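Local coordinates for lipid-transfer protein (Thermomonospora curvata, PDB 6OK1) that is a thiolase-fold protein, probably of the lipid-transfer group, whose exact function is not established, at residues A[264-272]-A[302-310]. Numbering follows the deposited sequence.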
# COMPACT_ATOMS: atom_id res chain seq x y z
N ILE A 264 18.75 -20.25 7.49
CA ILE A 264 18.63 -18.82 7.22
C ILE A 264 19.65 -18.34 6.19
O ILE A 264 19.75 -17.14 5.95
CB ILE A 264 18.74 -17.98 8.51
CG1 ILE A 264 20.14 -18.04 9.13
CG2 ILE A 264 17.67 -18.43 9.50
CD1 ILE A 264 20.40 -17.00 10.22
N THR A 265 20.39 -19.25 5.56
CA THR A 265 21.46 -18.84 4.66
C THR A 265 21.02 -18.75 3.21
O THR A 265 21.76 -18.19 2.40
CB THR A 265 22.62 -19.82 4.75
OG1 THR A 265 22.12 -21.13 4.57
CG2 THR A 265 23.29 -19.69 6.11
N GLY A 266 19.86 -19.28 2.87
CA GLY A 266 19.29 -19.08 1.56
C GLY A 266 18.32 -17.91 1.58
O GLY A 266 18.33 -17.07 2.49
N ILE A 267 17.49 -17.84 0.55
CA ILE A 267 16.40 -16.86 0.49
C ILE A 267 15.20 -17.61 -0.07
O ILE A 267 14.93 -17.52 -1.27
CB ILE A 267 16.72 -15.64 -0.38
CG1 ILE A 267 18.09 -15.04 -0.07
CG2 ILE A 267 15.63 -14.59 -0.19
CD1 ILE A 267 18.53 -14.04 -1.11
N PRO A 268 14.49 -18.36 0.76
CA PRO A 268 13.42 -19.23 0.24
C PRO A 268 12.39 -18.48 -0.56
O PRO A 268 11.83 -19.01 -1.53
CB PRO A 268 12.81 -19.83 1.50
CG PRO A 268 13.84 -19.67 2.56
CD PRO A 268 14.70 -18.53 2.21
N GLU A 269 12.10 -17.24 -0.17
CA GLU A 269 11.11 -16.47 -0.89
C GLU A 269 11.59 -16.11 -2.29
O GLU A 269 10.77 -15.98 -3.22
CB GLU A 269 10.72 -15.23 -0.07
CG GLU A 269 11.85 -14.25 0.27
CD GLU A 269 12.61 -14.54 1.56
OE1 GLU A 269 12.65 -15.71 2.02
OE2 GLU A 269 13.18 -13.57 2.17
N MET A 270 12.90 -15.99 -2.51
CA MET A 270 13.40 -15.79 -3.86
C MET A 270 13.40 -17.09 -4.64
O MET A 270 13.17 -17.07 -5.86
CB MET A 270 14.83 -15.20 -3.84
CG MET A 270 15.30 -14.67 -5.21
SD MET A 270 14.30 -13.24 -5.74
CE MET A 270 14.93 -11.94 -4.67
N GLY A 271 13.61 -18.23 -3.98
CA GLY A 271 13.42 -19.50 -4.65
C GLY A 271 12.00 -19.66 -5.17
O GLY A 271 11.78 -20.17 -6.27
N LEU A 272 11.02 -19.19 -4.39
CA LEU A 272 9.62 -19.29 -4.78
C LEU A 272 9.32 -18.38 -5.96
O LEU A 272 8.59 -18.75 -6.88
CB LEU A 272 8.75 -18.93 -3.57
CG LEU A 272 7.26 -18.78 -3.80
CD1 LEU A 272 6.71 -20.08 -4.28
CD2 LEU A 272 6.63 -18.39 -2.46
N LEU A 302 24.85 -13.74 -3.46
CA LEU A 302 25.31 -15.11 -3.57
C LEU A 302 24.15 -16.11 -3.42
O LEU A 302 23.97 -16.94 -4.31
CB LEU A 302 26.45 -15.38 -2.59
CG LEU A 302 27.85 -14.97 -3.06
CD1 LEU A 302 27.99 -13.46 -3.13
CD2 LEU A 302 28.95 -15.50 -2.15
N PRO A 303 23.37 -16.05 -2.34
CA PRO A 303 22.23 -16.98 -2.28
C PRO A 303 21.19 -16.75 -3.36
O PRO A 303 20.49 -17.70 -3.73
CB PRO A 303 21.66 -16.74 -0.87
CG PRO A 303 22.21 -15.38 -0.44
CD PRO A 303 23.57 -15.32 -1.09
N GLN A 304 21.08 -15.54 -3.91
CA GLN A 304 20.17 -15.34 -5.03
C GLN A 304 20.56 -16.23 -6.20
O GLN A 304 19.70 -16.88 -6.81
CB GLN A 304 20.18 -13.89 -5.49
CG GLN A 304 19.37 -12.96 -4.62
CD GLN A 304 19.33 -11.60 -5.24
OE1 GLN A 304 18.61 -11.37 -6.22
NE2 GLN A 304 20.16 -10.71 -4.73
N LEU A 305 21.85 -16.29 -6.52
CA LEU A 305 22.29 -17.15 -7.63
C LEU A 305 21.91 -18.60 -7.38
O LEU A 305 21.53 -19.33 -8.31
CB LEU A 305 23.80 -17.00 -7.83
CG LEU A 305 24.26 -15.64 -8.39
CD1 LEU A 305 25.74 -15.41 -8.10
CD2 LEU A 305 23.95 -15.56 -9.90
N GLU A 306 22.02 -19.03 -6.14
CA GLU A 306 21.70 -20.40 -5.78
C GLU A 306 20.20 -20.66 -5.81
O GLU A 306 19.75 -21.69 -6.34
CB GLU A 306 22.31 -20.70 -4.42
CG GLU A 306 23.82 -20.50 -4.45
CD GLU A 306 24.47 -20.53 -3.09
OE1 GLU A 306 23.79 -20.90 -2.12
OE2 GLU A 306 25.68 -20.23 -2.99
N GLU A 307 19.41 -19.73 -5.27
CA GLU A 307 17.96 -19.88 -5.28
C GLU A 307 17.41 -19.96 -6.69
O GLU A 307 16.41 -20.64 -6.93
CB GLU A 307 17.30 -18.72 -4.54
CG GLU A 307 17.51 -18.75 -3.02
CD GLU A 307 16.81 -19.89 -2.31
OE1 GLU A 307 15.96 -20.58 -2.93
OE2 GLU A 307 17.13 -20.14 -1.12
N LEU A 308 18.01 -19.22 -7.62
CA LEU A 308 17.53 -19.14 -8.99
C LEU A 308 18.12 -20.22 -9.89
O LEU A 308 17.83 -20.24 -11.09
CB LEU A 308 17.83 -17.74 -9.56
CG LEU A 308 17.16 -16.59 -8.79
CD1 LEU A 308 17.73 -15.25 -9.23
CD2 LEU A 308 15.66 -16.61 -8.95
N GLY A 309 18.94 -21.11 -9.34
CA GLY A 309 19.39 -22.28 -10.07
C GLY A 309 20.60 -22.08 -10.97
O GLY A 309 20.87 -22.94 -11.82
N PHE A 310 21.34 -20.98 -10.82
CA PHE A 310 22.51 -20.75 -11.66
C PHE A 310 23.75 -21.49 -11.17
O PHE A 310 24.69 -21.68 -11.95
CB PHE A 310 22.82 -19.26 -11.75
CG PHE A 310 21.76 -18.49 -12.45
CD1 PHE A 310 21.52 -18.67 -13.80
CD2 PHE A 310 20.98 -17.58 -11.76
CE1 PHE A 310 20.53 -17.96 -14.46
CE2 PHE A 310 19.97 -16.86 -12.41
CZ PHE A 310 19.75 -17.06 -13.75
O HOH W 1 13.96 -20.86 -8.23
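Glu307 reaches from helix 301-307 to the start of helix 268-281, where its OE2 accepts a hydrogen bond from Ile267 N (2.9 Å, N-H...O 151°). The donor comes from above the carboxylate, tilted well out of its plane. A bend at chi2 (-68°) folds the carboxylate back against the opposite backbone, with Glu307 OE1 3.3 Å from Gly271 CA. Because Gly266 and Gly271 carry no side chains, the carboxylate can lie this close to the main chain. OE2 also forms a salt bridge with Arg313, and its two partners, the backbone N-H at the N-cap and the guanidinium group, probably steady the negative charge. In this thiolase-like C-terminal domain the axes of 268-272 and 302-307 diverge by 39°, and the two helices pack beside the central mixed sheet, where Met270 and Leu308 touch strand 371-375. On the apolar side of the contact Ile267 CD1 lies 3.8 Å from Gln304 CG and also touches the ring of Pro303. Met270, bent at chi2 and chi3, brings CE across Gln304 OE1, an oxygen hydrogen-bonded to Thr375. Packing is looser between Met270 CG and Leu308 CD2, 4.2 Å apart. At Gly271 a water bridges the main chains, donating to Gly271 O (3.0 Å) and Glu307 O (2.8 Å), while Pro268, on the exposed side, touches the contact only at its margin.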